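Local coordinates for protein Exo-poly-alpha-D-galacturonosidase (Thermotoga maritima, PDB 3JUR) that probably hydrolyses the alpha-1,4-galacturonosyl bonds of pectic polygalacturonate from the chain end, as a heat-active glycoside hydrolase of family 28, at residues I229-T234 / F256-D261; E252-D257 / R286-I291; N397-D402 / L419-L424. One frame throughout, in Å; residues are numbered along the deposited sequence.

Interaction 1 of 3, residues I229-T234 / F256-D261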
ATOM      1  N   ILE D 229       2.810  33.737  21.260  1.00 25.78           N
ATOM      2  CA  ILE D 229       1.584  34.010  22.005  1.00 25.87           C
ATOM      3  C   ILE D 229       0.739  32.742  22.159  1.00 26.01           C
ATOM      4  O   ILE D 229       0.928  31.763  21.435  1.00 25.64           O
ATOM      5  CB  ILE D 229       0.728  35.129  21.353  1.00 25.82           C
ATOM      6  CG1 ILE D 229       0.148  34.668  20.015  1.00 26.06           C
ATOM      7  CG2 ILE D 229       1.527  36.419  21.206  1.00 24.98           C
ATOM      8  CD1 ILE D 229      -1.205  35.230  19.730  1.00 26.36           C
ATOM      9  N   GLU D 230      -0.179  32.764  23.121  1.00 26.39           N
ATOM     10  CA  GLU D 230      -1.162  31.708  23.237  1.00 26.57           C
ATOM     11  C   GLU D 230      -2.577  32.255  23.145  1.00 26.59           C
ATOM     12  O   GLU D 230      -2.948  33.154  23.901  1.00 26.36           O
ATOM     13  CB  GLU D 230      -0.994  30.915  24.532  1.00 26.86           C
ATOM     14  CG  GLU D 230      -1.978  29.741  24.604  1.00 28.12           C
ATOM     15  CD  GLU D 230      -1.916  28.942  25.889  1.00 30.27           C
ATOM     16  OE1 GLU D 230      -1.026  29.191  26.729  1.00 32.03           O
ATOM     17  OE2 GLU D 230      -2.764  28.040  26.046  1.00 30.89           O
ATOM     18  N   ILE D 231      -3.350  31.712  22.204  1.00 26.25           N
ATOM     19  CA  ILE D 231      -4.787  31.951  22.138  1.00 26.29           C
ATOM     20  C   ILE D 231      -5.498  30.759  22.754  1.00 26.29           C
ATOM     21  O   ILE D 231      -5.266  29.608  22.356  1.00 26.02           O
ATOM     22  CB  ILE D 231      -5.305  32.099  20.679  1.00 26.58           C
ATOM     23  CG1 ILE D 231      -4.542  33.186  19.904  1.00 26.60           C
ATOM     24  CG2 ILE D 231      -6.823  32.347  20.666  1.00 26.50           C
ATOM     25  CD1 ILE D 231      -4.775  34.572  20.387  1.00 27.00           C
ATOM     26  N   SER D 232      -6.370  31.043  23.714  1.00 26.10           N
ATOM     27  CA  SER D 232      -7.204  30.027  24.333  1.00 26.17           C
ATOM     28  C   SER D 232      -8.597  30.603  24.583  1.00 25.89           C
ATOM     29  O   SER D 232      -8.875  31.140  25.655  1.00 26.38           O
ATOM     30  CB  SER D 232      -6.572  29.540  25.631  1.00 26.12           C
ATOM     31  OG  SER D 232      -7.392  28.571  26.247  1.00 27.53           O
ATOM     32  N   SER D 233      -9.458  30.498  23.572  1.00 25.58           N
ATOM     33  CA  SER D 233     -10.805  31.063  23.616  1.00 25.11           C
ATOM     34  C   SER D 233     -11.686  30.320  22.626  1.00 24.68           C
ATOM     35  O   SER D 233     -11.443  30.353  21.420  1.00 24.42           O
ATOM     36  CB  SER D 233     -10.766  32.557  23.280  1.00 25.06           C
ATOM     37  OG  SER D 233     -11.940  33.207  23.719  1.00 24.90           O
ATOM     38  N   THR D 234     -12.710  29.643  23.133  1.00 24.62           N
ATOM     39  CA  THR D 234     -13.482  28.713  22.303  1.00 24.29           C
ATOM     40  C   THR D 234     -14.948  29.103  22.077  1.00 24.10           C
ATOM     41  O   THR D 234     -15.787  28.249  21.757  1.00 24.35           O
ATOM     42  CB  THR D 234     -13.384  27.273  22.845  1.00 24.31           C
ATOM     43  OG1 THR D 234     -13.790  27.249  24.217  1.00 24.25           O
ATOM     44  CG2 THR D 234     -11.946  26.753  22.725  1.00 24.83           C
ATOM     45  N   PHE D 256      -2.451  27.699  19.789  1.00 24.84           N
ATOM     46  CA  PHE D 256      -3.865  28.009  19.526  1.00 24.42           C
ATOM     47  C   PHE D 256      -4.831  26.948  20.039  1.00 24.73           C
ATOM     48  O   PHE D 256      -4.658  25.750  19.785  1.00 24.35           O
ATOM     49  CB  PHE D 256      -4.140  28.129  18.023  1.00 24.20           C
ATOM     50  CG  PHE D 256      -3.333  29.181  17.319  1.00 23.76           C
ATOM     51  CD1 PHE D 256      -3.842  30.466  17.150  1.00 23.39           C
ATOM     52  CD2 PHE D 256      -2.089  28.872  16.781  1.00 23.33           C
ATOM     53  CE1 PHE D 256      -3.103  31.437  16.482  1.00 23.82           C
ATOM     54  CE2 PHE D 256      -1.347  29.824  16.101  1.00 23.38           C
ATOM     55  CZ  PHE D 256      -1.846  31.117  15.962  1.00 24.58           C
ATOM     56  N   ASP D 257      -5.860  27.418  20.736  1.00 24.55           N
ATOM     57  CA  ASP D 257      -7.083  26.671  20.974  1.00 25.01           C
ATOM     58  C   ASP D 257      -8.225  27.656  20.684  1.00 25.29           C
ATOM     59  O   ASP D 257      -8.464  28.586  21.472  1.00 25.68           O
ATOM     60  CB  ASP D 257      -7.136  26.180  22.417  1.00 24.92           C
ATOM     61  CG  ASP D 257      -8.318  25.259  22.688  1.00 25.44           C
ATOM     62  OD1 ASP D 257      -9.093  24.943  21.758  1.00 25.24           O
ATOM     63  OD2 ASP D 257      -8.461  24.845  23.852  1.00 24.69           O
ATOM     64  N   THR D 258      -8.893  27.475  19.543  1.00 24.97           N
ATOM     65  CA  THR D 258      -9.833  28.486  19.036  1.00 25.02           C
ATOM     66  C   THR D 258     -11.250  27.968  18.837  1.00 25.10           C
ATOM     67  O   THR D 258     -11.455  26.783  18.606  1.00 25.36           O
ATOM     68  CB  THR D 258      -9.336  29.130  17.720  1.00 24.83           C
ATOM     69  OG1 THR D 258      -9.135  28.122  16.718  1.00 25.40           O
ATOM     70  CG2 THR D 258      -8.037  29.870  17.943  1.00 24.60           C
ATOM     71  N   GLY D 259     -12.221  28.874  18.929  1.00 25.39           N
ATOM     72  CA  GLY D 259     -13.633  28.539  18.764  1.00 25.45           C
ATOM     73  C   GLY D 259     -14.065  28.496  17.311  1.00 25.84           C
ATOM     74  O   GLY D 259     -15.109  27.947  16.985  1.00 25.89           O
ATOM     75  N   ASP D 260     -13.262  29.081  16.432  1.00 26.06           N
ATOM     76  CA  ASP D 260     -13.533  29.035  15.003  1.00 26.81           C
ATOM     77  C   ASP D 260     -12.203  28.778  14.296  1.00 26.62           C
ATOM     78  O   ASP D 260     -11.342  28.069  14.828  1.00 26.76           O
ATOM     79  CB  ASP D 260     -14.197  30.347  14.561  1.00 27.41           C
ATOM     80  CG  ASP D 260     -15.121  30.175  13.361  1.00 29.46           C
ATOM     81  OD1 ASP D 260     -14.611  30.084  12.221  1.00 32.39           O
ATOM     82  OD2 ASP D 260     -16.360  30.155  13.553  1.00 31.61           O
ATOM     83  N   ASP D 261     -12.018  29.346  13.109  1.00 26.70           N
ATOM     84  CA  ASP D 261     -10.759  29.207  12.375  1.00 26.20           C
ATOM     85  C   ASP D 261      -9.568  29.720  13.196  1.00 26.42           C
ATOM     86  O   ASP D 261      -9.669  30.757  13.862  1.00 26.43           O
ATOM     87  CB  ASP D 261     -10.860  29.954  11.050  1.00 26.48           C
ATOM     88  CG  ASP D 261     -11.965  29.407  10.147  1.00 26.94           C
ATOM     89  OD1 ASP D 261     -12.093  28.171  10.049  1.00 26.82           O
ATOM     90  OD2 ASP D 261     -12.700  30.215   9.536  1.00 28.09           O
TER
HETATM   91  O   HOH W   1      -6.640  25.897  25.590  1.00 30.69           O
HETATM   92  O   HOH W   2     -16.832  27.305  19.269  1.00 42.42           O
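Two parallel strands on successive coils of the right-handed beta-helix of family 28 enzymes, 230-233 and 256-258, meet here by main-chain bonding. Ile231 O accepts from Asp257 N at 2.8 Å, the donor standing above the carbonyl plane, and Asp257 O accepts from Ser233 N at 3.0 Å, met almost along its C=O axis. On the face carrying Ser232 and Asp257, water 1 bridges the two side chains: it donates to Asp257 OD2 (2.7 Å) and is hydrogen-bonded to Ser232 OG. The other oxygen, Asp257 OD1, is held by Ser292 and has the methyl Thr234 CG2 beside it at 3.5 Å. On the face of Ile231, Phe256 and Thr258, Ile231 CG1 lies 3.9 Å from Phe256 CD1. Thr258 OG1, set between backbone N and carbonyl carbon (chi1 58°), donates to Asp260 O at 2.9 Å and also bonds Ser262, pinning the turn after the strand. Asp260 OD1 takes the N-H of Asp261, whose carboxylate is salt-bridged to Arg327 and Lys329. Asp260 and Asp261, in a Gly-Asp-Asp sequence beside Asp239 and His296, are probably catalytic, as in other family 28 enzymes. Ser233 OG is bound to Asn238 and Ser211. Where the strands end, the CA atoms of Thr234 and Gly259 approach to 3.5 Å. Strand 207-209 flanks 229-234 on one side, and strand 280-291 packs against Phe256 beyond the other.

Interaction 2 of 3, residues E252-D257 / R286-I291; sequences EKCRFD and RDNLVI
Parallel beta-helix stacking repeats between 252-257 and 286-291, each carrying the same kink: Lys253 and Asp287 both have positive phi, so the chain turns a corner at equivalent places in successive coils. At the corner the main-chain bond from Lys253 N to Arg286 O is weak. Beyond it, Leu289 N reaches Cys254 O at 2.8 Å, nearly along the C=O axis, and Phe256 N reaches Leu289 O at 2.9 Å in the carbonyl plane; the last bond, from Ile291 N to Phe256 O, is weak again. Beside the corner a side chain substitutes for backbone: Asn288, with CG anti to its carbonyl carbon (chi1 -59°), brings OD1 to Cys254 N at 2.9 Å, the N-H lying in the amide plane on a lone pair. Asn288 ND2 is held by Ile251 O and by Asn317 OD1, which fixes the amide's rotation and is consistent with the asparagine stacking of parallel beta-helices. Apolar contact is made inside by Phe256, whose CD2 lies 3.7 Å from Val290 CG2, with Asn288 CB at the ring edge. Outside, Arg255 CD runs beside Leu289 CD2 at 4.1 Å, and both residues also pack on a second subunit. Water 4 links Arg255 NH1 to Ile291 O. Charge is concentrated at the start of the segments, where Glu252 and Arg286 lie side by side and Arg286 also pairs with Glu11. Asp287, bonded to Asn316, adds a long, purely electrostatic contact to Arg286. The guanidinium and carboxylate planes are 22° apart, and a single oxygen takes the side-on grip: Glu252 OE1 lies in the guanidinium plane, 2.9 Å from Arg286 NE and 3.1 Å from Arg286 NH2, the latter bond using its syn lone pair.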
ATOM      1  N   GLU D 252       4.567  33.010  14.033  1.00 22.19           N
ATOM      2  CA  GLU D 252       5.465  31.905  14.353  1.00 22.44           C
ATOM      3  C   GLU D 252       5.464  31.559  15.835  1.00 22.87           C
ATOM      4  O   GLU D 252       5.223  32.425  16.684  1.00 22.45           O
ATOM      5  CB  GLU D 252       6.893  32.198  13.851  1.00 22.47           C
ATOM      6  CG  GLU D 252       7.640  33.317  14.588  1.00 22.72           C
ATOM      7  CD  GLU D 252       9.117  33.404  14.197  1.00 24.94           C
ATOM      8  OE1 GLU D 252       9.549  32.674  13.269  1.00 25.29           O
ATOM      9  OE2 GLU D 252       9.854  34.199  14.827  1.00 24.99           O
ATOM     10  N   LYS D 253       5.712  30.286  16.133  1.00 23.54           N
ATOM     11  CA  LYS D 253       5.886  29.802  17.510  1.00 24.53           C
ATOM     12  C   LYS D 253       4.688  30.064  18.430  1.00 24.50           C
ATOM     13  O   LYS D 253       4.842  30.129  19.649  1.00 25.13           O
ATOM     14  CB  LYS D 253       7.183  30.378  18.112  1.00 25.27           C
ATOM     15  CG  LYS D 253       8.460  29.660  17.679  1.00 27.56           C
ATOM     16  CD  LYS D 253       8.784  28.517  18.642  1.00 31.80           C
ATOM     17  CE  LYS D 253       9.358  27.295  17.912  1.00 34.35           C
ATOM     18  NZ  LYS D 253      10.806  27.458  17.588  1.00 34.60           N
ATOM     19  N   CYS D 254       3.498  30.208  17.848  1.00 24.31           N
ATOM     20  CA  CYS D 254       2.278  30.449  18.627  1.00 24.44           C
ATOM     21  C   CYS D 254       1.525  29.154  18.968  1.00 24.91           C
ATOM     22  O   CYS D 254       1.660  28.140  18.272  1.00 24.98           O
ATOM     23  CB  CYS D 254       1.342  31.419  17.889  1.00 24.08           C
ATOM     24  SG  CYS D 254       2.060  33.050  17.514  1.00 23.36           S
ATOM     25  N   ARG D 255       0.735  29.214  20.041  1.00 25.16           N
ATOM     26  CA  ARG D 255      -0.143  28.124  20.471  1.00 25.62           C
ATOM     27  C   ARG D 255      -1.608  28.563  20.366  1.00 25.30           C
ATOM     28  O   ARG D 255      -1.957  29.661  20.813  1.00 25.05           O
ATOM     29  CB  ARG D 255       0.180  27.710  21.913  1.00 26.08           C
ATOM     30  CG  ARG D 255      -0.903  26.855  22.575  1.00 28.62           C
ATOM     31  CD  ARG D 255      -0.603  25.364  22.518  1.00 33.37           C
ATOM     32  NE  ARG D 255      -0.085  24.916  23.809  1.00 36.87           N
ATOM     33  CZ  ARG D 255      -0.739  24.141  24.671  1.00 38.75           C
ATOM     34  NH1 ARG D 255      -1.951  23.673  24.388  1.00 39.10           N
ATOM     35  NH2 ARG D 255      -0.163  23.818  25.823  1.00 40.22           N
ATOM     36  N   PHE D 256      -2.451  27.699  19.789  1.00 24.84           N
ATOM     37  CA  PHE D 256      -3.865  28.009  19.526  1.00 24.42           C
ATOM     38  C   PHE D 256      -4.831  26.948  20.039  1.00 24.73           C
ATOM     39  O   PHE D 256      -4.658  25.750  19.785  1.00 24.35           O
ATOM     40  CB  PHE D 256      -4.140  28.129  18.023  1.00 24.20           C
ATOM     41  CG  PHE D 256      -3.333  29.181  17.319  1.00 23.76           C
ATOM     42  CD1 PHE D 256      -3.842  30.466  17.150  1.00 23.39           C
ATOM     43  CD2 PHE D 256      -2.089  28.872  16.781  1.00 23.33           C
ATOM     44  CE1 PHE D 256      -3.103  31.437  16.482  1.00 23.82           C
ATOM     45  CE2 PHE D 256      -1.347  29.824  16.101  1.00 23.38           C
ATOM     46  CZ  PHE D 256      -1.846  31.117  15.962  1.00 24.58           C
ATOM     47  N   ASP D 257      -5.860  27.418  20.736  1.00 24.55           N
ATOM     48  CA  ASP D 257      -7.083  26.671  20.974  1.00 25.01           C
ATOM     49  C   ASP D 257      -8.225  27.656  20.684  1.00 25.29           C
ATOM     50  O   ASP D 257      -8.464  28.586  21.472  1.00 25.68           O
ATOM     51  CB  ASP D 257      -7.136  26.180  22.417  1.00 24.92           C
ATOM     52  CG  ASP D 257      -8.318  25.259  22.688  1.00 25.44           C
ATOM     53  OD1 ASP D 257      -9.093  24.943  21.758  1.00 25.24           O
ATOM     54  OD2 ASP D 257      -8.461  24.845  23.852  1.00 24.69           O
ATOM     55  N   ARG D 286       4.563  29.865  10.395  1.00 19.25           N
ATOM     56  CA  ARG D 286       5.505  28.756  10.602  1.00 19.42           C
ATOM     57  C   ARG D 286       5.726  28.393  12.071  1.00 19.77           C
ATOM     58  O   ARG D 286       5.609  29.250  12.962  1.00 19.31           O
ATOM     59  CB  ARG D 286       6.849  29.066   9.927  1.00 18.86           C
ATOM     60  CG  ARG D 286       7.594  30.227  10.558  1.00 18.77           C
ATOM     61  CD  ARG D 286       8.892  30.534   9.828  1.00 18.62           C
ATOM     62  NE  ARG D 286       9.737  31.427  10.608  1.00 18.52           N
ATOM     63  CZ  ARG D 286      10.907  31.907  10.192  1.00 19.34           C
ATOM     64  NH1 ARG D 286      11.364  31.599   8.986  1.00 17.75           N
ATOM     65  NH2 ARG D 286      11.614  32.711  10.978  1.00 19.65           N
ATOM     66  N   ASP D 287       6.069  27.122  12.306  1.00 19.95           N
ATOM     67  CA  ASP D 287       6.438  26.621  13.640  1.00 20.70           C
ATOM     68  C   ASP D 287       5.365  26.846  14.720  1.00 20.62           C
ATOM     69  O   ASP D 287       5.695  27.048  15.897  1.00 21.05           O
ATOM     70  CB  ASP D 287       7.778  27.233  14.113  1.00 20.49           C
ATOM     71  CG  ASP D 287       8.884  27.108  13.077  1.00 22.04           C
ATOM     72  OD1 ASP D 287       9.075  26.005  12.513  1.00 22.31           O
ATOM     73  OD2 ASP D 287       9.573  28.122  12.838  1.00 22.85           O
ATOM     74  N   ASN D 288       4.098  26.814  14.321  1.00 20.42           N
ATOM     75  CA  ASN D 288       2.985  26.988  15.254  1.00 20.25           C
ATOM     76  C   ASN D 288       2.380  25.670  15.688  1.00 20.43           C
ATOM     77  O   ASN D 288       2.567  24.639  15.029  1.00 20.66           O
ATOM     78  CB  ASN D 288       1.885  27.855  14.644  1.00 19.93           C
ATOM     79  CG  ASN D 288       2.376  29.223  14.253  1.00 20.43           C
ATOM     80  OD1 ASN D 288       2.650  30.066  15.107  1.00 20.53           O
ATOM     81  ND2 ASN D 288       2.481  29.458  12.955  1.00 18.94           N
ATOM     82  N   LEU D 289       1.638  25.722  16.794  1.00 19.98           N
ATOM     83  CA  LEU D 289       0.994  24.549  17.353  1.00 20.20           C
ATOM     84  C   LEU D 289      -0.474  24.836  17.657  1.00 20.33           C
ATOM     85  O   LEU D 289      -0.789  25.721  18.452  1.00 20.01           O
ATOM     86  CB  LEU D 289       1.729  24.079  18.616  1.00 20.26           C
ATOM     87  CG  LEU D 289       1.135  22.917  19.424  1.00 19.36           C
ATOM     88  CD1 LEU D 289       1.024  21.630  18.573  1.00 17.56           C
ATOM     89  CD2 LEU D 289       1.924  22.665  20.703  1.00 20.10           C
ATOM     90  N   VAL D 290      -1.362  24.097  16.997  1.00 20.53           N
ATOM     91  CA  VAL D 290      -2.789  24.169  17.292  1.00 21.01           C
ATOM     92  C   VAL D 290      -3.205  22.840  17.916  1.00 21.60           C
ATOM     93  O   VAL D 290      -3.120  21.800  17.271  1.00 21.84           O
ATOM     94  CB  VAL D 290      -3.642  24.449  16.015  1.00 20.85           C
ATOM     95  CG1 VAL D 290      -5.145  24.611  16.370  1.00 20.57           C
ATOM     96  CG2 VAL D 290      -3.126  25.679  15.268  1.00 21.04           C
ATOM     97  N   ILE D 291      -3.623  22.863  19.176  1.00 21.99           N
ATOM     98  CA  ILE D 291      -4.259  21.682  19.776  1.00 22.67           C
ATOM     99  C   ILE D 291      -5.659  22.109  20.175  1.00 22.88           C
ATOM    100  O   ILE D 291      -5.855  22.773  21.197  1.00 22.50           O
ATOM    101  CB  ILE D 291      -3.481  21.102  20.986  1.00 22.61           C
ATOM    102  CG1 ILE D 291      -2.031  20.784  20.598  1.00 22.31           C
ATOM    103  CG2 ILE D 291      -4.202  19.868  21.541  1.00 22.37           C
ATOM    104  CD1 ILE D 291      -1.140  20.359  21.777  1.00 23.10           C
TER
HETATM  105  O   HOH W   3      12.463  33.848  14.111  1.00 35.06           O
HETATM  106  O   HOH W   4      -3.821  24.556  22.579  1.00 34.24           O

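Interaction 3 of 3, residues N397-D402 / L419-L424; sequences NDYVKD and LEFGQL
Asp398 leads into the contact from a loop, its side chain resting on Leu370 and Pro371. Tyr399 then lays one ring face over the backbone of Phe421: Phe421 CA stands 3.8 Å from the ring centroid and only 4° off its normal, a CH-pi contact. The two aromatic side chains cross at about a right angle, Tyr399 CE1 reaching Phe421 CD1 at 3.7 Å, with ring planes at 57°. Val400 starts the parallel pairing with strand 422-424. Val400 N donates to Phe421 O (3.0 Å) on an in-plane lone pair, and Val400 O accepts from Gln423 N (2.8 Å). Lys401 bends at its last torsion (chi4 78°) to bring Lys401 NZ back to Tyr399 O, 3.1 Å away. At Asp402 a side chain takes over from the main chain: extended Gln423, CG anti to its N, offers OE1 to Asp402 N at 2.9 Å, while Gln423 NE2 is held by Tyr440. Phe421, with positive phi, and Gly422 both face Gly443 in a G1 beta bulge. Near the end of the beta-helix, aromatic cover over a backbone corner and an amide bonded at both ends thus tie strand 400-406 to 422-426, and 422-426 to antiparallel strand 438-442.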
ATOM      1  N   ASN D 397     -19.115  26.751 -14.023  1.00 21.85           N
ATOM      2  CA  ASN D 397     -18.470  27.824 -14.783  1.00 21.51           C
ATOM      3  C   ASN D 397     -17.214  28.422 -14.105  1.00 21.38           C
ATOM      4  O   ASN D 397     -16.769  29.515 -14.463  1.00 21.47           O
ATOM      5  CB  ASN D 397     -19.497  28.933 -15.065  1.00 21.51           C
ATOM      6  CG  ASN D 397     -20.099  29.518 -13.792  1.00 21.37           C
ATOM      7  OD1 ASN D 397     -19.822  29.056 -12.673  1.00 21.14           O
ATOM      8  ND2 ASN D 397     -20.924  30.539 -13.956  1.00 20.48           N
ATOM      9  N   ASP D 398     -16.649  27.710 -13.134  1.00 20.96           N
ATOM     10  CA  ASP D 398     -15.495  28.201 -12.379  1.00 20.96           C
ATOM     11  C   ASP D 398     -14.811  27.035 -11.653  1.00 20.61           C
ATOM     12  O   ASP D 398     -14.995  26.835 -10.456  1.00 20.78           O
ATOM     13  CB  ASP D 398     -15.938  29.301 -11.393  1.00 20.94           C
ATOM     14  CG  ASP D 398     -14.774  30.018 -10.726  1.00 22.15           C
ATOM     15  OD1 ASP D 398     -13.605  29.856 -11.150  1.00 22.93           O
ATOM     16  OD2 ASP D 398     -15.038  30.759  -9.757  1.00 22.54           O
ATOM     17  N   TYR D 399     -14.043  26.250 -12.399  1.00 20.01           N
ATOM     18  CA  TYR D 399     -13.282  25.145 -11.828  1.00 19.65           C
ATOM     19  C   TYR D 399     -12.225  25.637 -10.846  1.00 19.47           C
ATOM     20  O   TYR D 399     -11.628  26.692 -11.058  1.00 19.25           O
ATOM     21  CB  TYR D 399     -12.570  24.374 -12.939  1.00 19.39           C
ATOM     22  CG  TYR D 399     -13.342  23.217 -13.547  1.00 19.43           C
ATOM     23  CD1 TYR D 399     -14.653  23.377 -14.003  1.00 19.35           C
ATOM     24  CD2 TYR D 399     -12.738  21.976 -13.711  1.00 18.86           C
ATOM     25  CE1 TYR D 399     -15.350  22.311 -14.588  1.00 19.94           C
ATOM     26  CE2 TYR D 399     -13.429  20.906 -14.295  1.00 19.73           C
ATOM     27  CZ  TYR D 399     -14.725  21.085 -14.725  1.00 19.40           C
ATOM     28  OH  TYR D 399     -15.399  20.033 -15.289  1.00 21.31           O
ATOM     29  N   VAL D 400     -12.001  24.861  -9.785  1.00 19.48           N
ATOM     30  CA  VAL D 400     -10.785  24.961  -8.977  1.00 20.08           C
ATOM     31  C   VAL D 400      -9.620  24.429  -9.839  1.00 20.82           C
ATOM     32  O   VAL D 400      -9.699  23.327 -10.405  1.00 20.07           O
ATOM     33  CB  VAL D 400     -10.921  24.155  -7.663  1.00 20.21           C
ATOM     34  CG1 VAL D 400      -9.668  24.278  -6.800  1.00 20.24           C
ATOM     35  CG2 VAL D 400     -12.112  24.642  -6.856  1.00 20.17           C
ATOM     36  N   LYS D 401      -8.563  25.227  -9.978  1.00 21.53           N
ATOM     37  CA  LYS D 401      -7.483  24.897 -10.909  1.00 22.66           C
ATOM     38  C   LYS D 401      -6.145  24.729 -10.213  1.00 23.28           C
ATOM     39  O   LYS D 401      -5.880  25.373  -9.186  1.00 22.77           O
ATOM     40  CB  LYS D 401      -7.350  25.977 -11.993  1.00 22.68           C
ATOM     41  CG  LYS D 401      -8.554  26.108 -12.920  1.00 24.43           C
ATOM     42  CD  LYS D 401      -8.572  27.488 -13.571  1.00 27.84           C
ATOM     43  CE  LYS D 401      -9.778  27.695 -14.501  1.00 29.77           C
ATOM     44  NZ  LYS D 401     -11.044  28.001 -13.762  1.00 30.70           N
ATOM     45  N   ASP D 402      -5.301  23.870 -10.789  1.00 24.11           N
ATOM     46  CA  ASP D 402      -3.889  23.760 -10.398  1.00 25.13           C
ATOM     47  C   ASP D 402      -3.688  23.491  -8.900  1.00 24.61           C
ATOM     48  O   ASP D 402      -2.970  24.216  -8.204  1.00 24.90           O
ATOM     49  CB  ASP D 402      -3.124  25.024 -10.848  1.00 25.83           C
ATOM     50  CG  ASP D 402      -1.611  24.862 -10.770  1.00 29.26           C
ATOM     51  OD1 ASP D 402      -1.095  23.743 -11.025  1.00 32.68           O
ATOM     52  OD2 ASP D 402      -0.931  25.869 -10.459  1.00 32.19           O
ATOM     53  N   LEU D 419     -14.137  15.274  -5.439  1.00 20.64           N
ATOM     54  CA  LEU D 419     -13.810  16.331  -6.387  1.00 20.68           C
ATOM     55  C   LEU D 419     -15.025  16.644  -7.243  1.00 20.77           C
ATOM     56  O   LEU D 419     -15.623  15.744  -7.825  1.00 20.60           O
ATOM     57  CB  LEU D 419     -12.636  15.929  -7.290  1.00 20.32           C
ATOM     58  CG  LEU D 419     -12.172  16.992  -8.305  1.00 20.96           C
ATOM     59  CD1 LEU D 419     -11.411  18.135  -7.612  1.00 18.25           C
ATOM     60  CD2 LEU D 419     -11.322  16.377  -9.421  1.00 20.46           C
ATOM     61  N   GLU D 420     -15.390  17.921  -7.307  1.00 21.18           N
ATOM     62  CA  GLU D 420     -16.406  18.367  -8.248  1.00 22.07           C
ATOM     63  C   GLU D 420     -16.004  19.708  -8.840  1.00 21.87           C
ATOM     64  O   GLU D 420     -15.801  20.691  -8.109  1.00 22.18           O
ATOM     65  CB  GLU D 420     -17.797  18.441  -7.600  1.00 22.31           C
ATOM     66  CG  GLU D 420     -18.927  18.445  -8.649  1.00 25.90           C
ATOM     67  CD  GLU D 420     -20.334  18.544  -8.065  1.00 29.44           C
ATOM     68  OE1 GLU D 420     -20.579  19.395  -7.178  1.00 31.64           O
ATOM     69  OE2 GLU D 420     -21.206  17.779  -8.521  1.00 31.87           O
ATOM     70  N   PHE D 421     -15.898  19.741 -10.165  1.00 21.56           N
ATOM     71  CA  PHE D 421     -15.480  20.941 -10.901  1.00 21.52           C
ATOM     72  C   PHE D 421     -14.104  21.433 -10.434  1.00 21.77           C
ATOM     73  O   PHE D 421     -13.934  22.569  -9.969  1.00 21.49           O
ATOM     74  CB  PHE D 421     -16.538  22.045 -10.803  1.00 21.42           C
ATOM     75  CG  PHE D 421     -17.923  21.609 -11.231  1.00 21.18           C
ATOM     76  CD1 PHE D 421     -18.141  21.047 -12.487  1.00 20.98           C
ATOM     77  CD2 PHE D 421     -19.011  21.790 -10.385  1.00 21.01           C
ATOM     78  CE1 PHE D 421     -19.423  20.653 -12.893  1.00 21.36           C
ATOM     79  CE2 PHE D 421     -20.302  21.399 -10.782  1.00 21.97           C
ATOM     80  CZ  PHE D 421     -20.503  20.831 -12.037  1.00 21.08           C
ATOM     81  N   GLY D 422     -13.119  20.555 -10.563  1.00 21.74           N
ATOM     82  CA  GLY D 422     -11.768  20.861 -10.143  1.00 21.72           C
ATOM     83  C   GLY D 422     -10.736  20.100 -10.944  1.00 21.91           C
ATOM     84  O   GLY D 422     -11.059  19.164 -11.683  1.00 21.98           O
ATOM     85  N   GLN D 423      -9.490  20.518 -10.783  1.00 22.26           N
ATOM     86  CA  GLN D 423      -8.342  19.917 -11.437  1.00 22.79           C
ATOM     87  C   GLN D 423      -7.365  19.567 -10.312  1.00 22.64           C
ATOM     88  O   GLN D 423      -6.833  20.455  -9.653  1.00 22.83           O
ATOM     89  CB  GLN D 423      -7.741  20.929 -12.420  1.00 22.89           C
ATOM     90  CG  GLN D 423      -6.581  20.426 -13.284  1.00 24.52           C
ATOM     91  CD  GLN D 423      -5.848  21.566 -13.985  1.00 27.13           C
ATOM     92  OE1 GLN D 423      -5.626  22.629 -13.398  1.00 27.85           O
ATOM     93  NE2 GLN D 423      -5.471  21.348 -15.246  1.00 27.49           N
ATOM     94  N   LEU D 424      -7.171  18.274 -10.061  1.00 22.55           N
ATOM     95  CA  LEU D 424      -6.330  17.834  -8.948  1.00 22.49           C
ATOM     96  C   LEU D 424      -5.162  16.986  -9.441  1.00 22.55           C
ATOM     97  O   LEU D 424      -5.345  16.030 -10.206  1.00 21.70           O
ATOM     98  CB  LEU D 424      -7.163  17.062  -7.902  1.00 22.71           C
ATOM     99  CG  LEU D 424      -6.490  16.411  -6.684  1.00 22.87           C
ATOM    100  CD1 LEU D 424      -5.853  17.445  -5.763  1.00 22.92           C
ATOM    101  CD2 LEU D 424      -7.487  15.527  -5.899  1.00 23.47           C
TER

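Overall arrangement
Interactions 1 and 2 are consecutive steps of one parallel stack: strand 255-258 lies between 224-233 and 280-291, and Phe256 and Asp257 belong to both contacts. Their centres are 10 Å apart, and Ile229 and Ile231 bond to Arg255. Interaction 3 comes later in the chain and lies farther along the beta-helix, its centre 32 Å from that of interaction 1 and 31 Å from that of interaction 2; the nearest atoms are about 17 and 21 Å away. It involves strands 400-406 and 422-426, near the C-terminus. Coil-on-coil pairing recurs from the middle of the beta-helix, where interaction 1 carries the probable active-site aspartates and interaction 2 meets a second subunit, to terminal coils remote from that site.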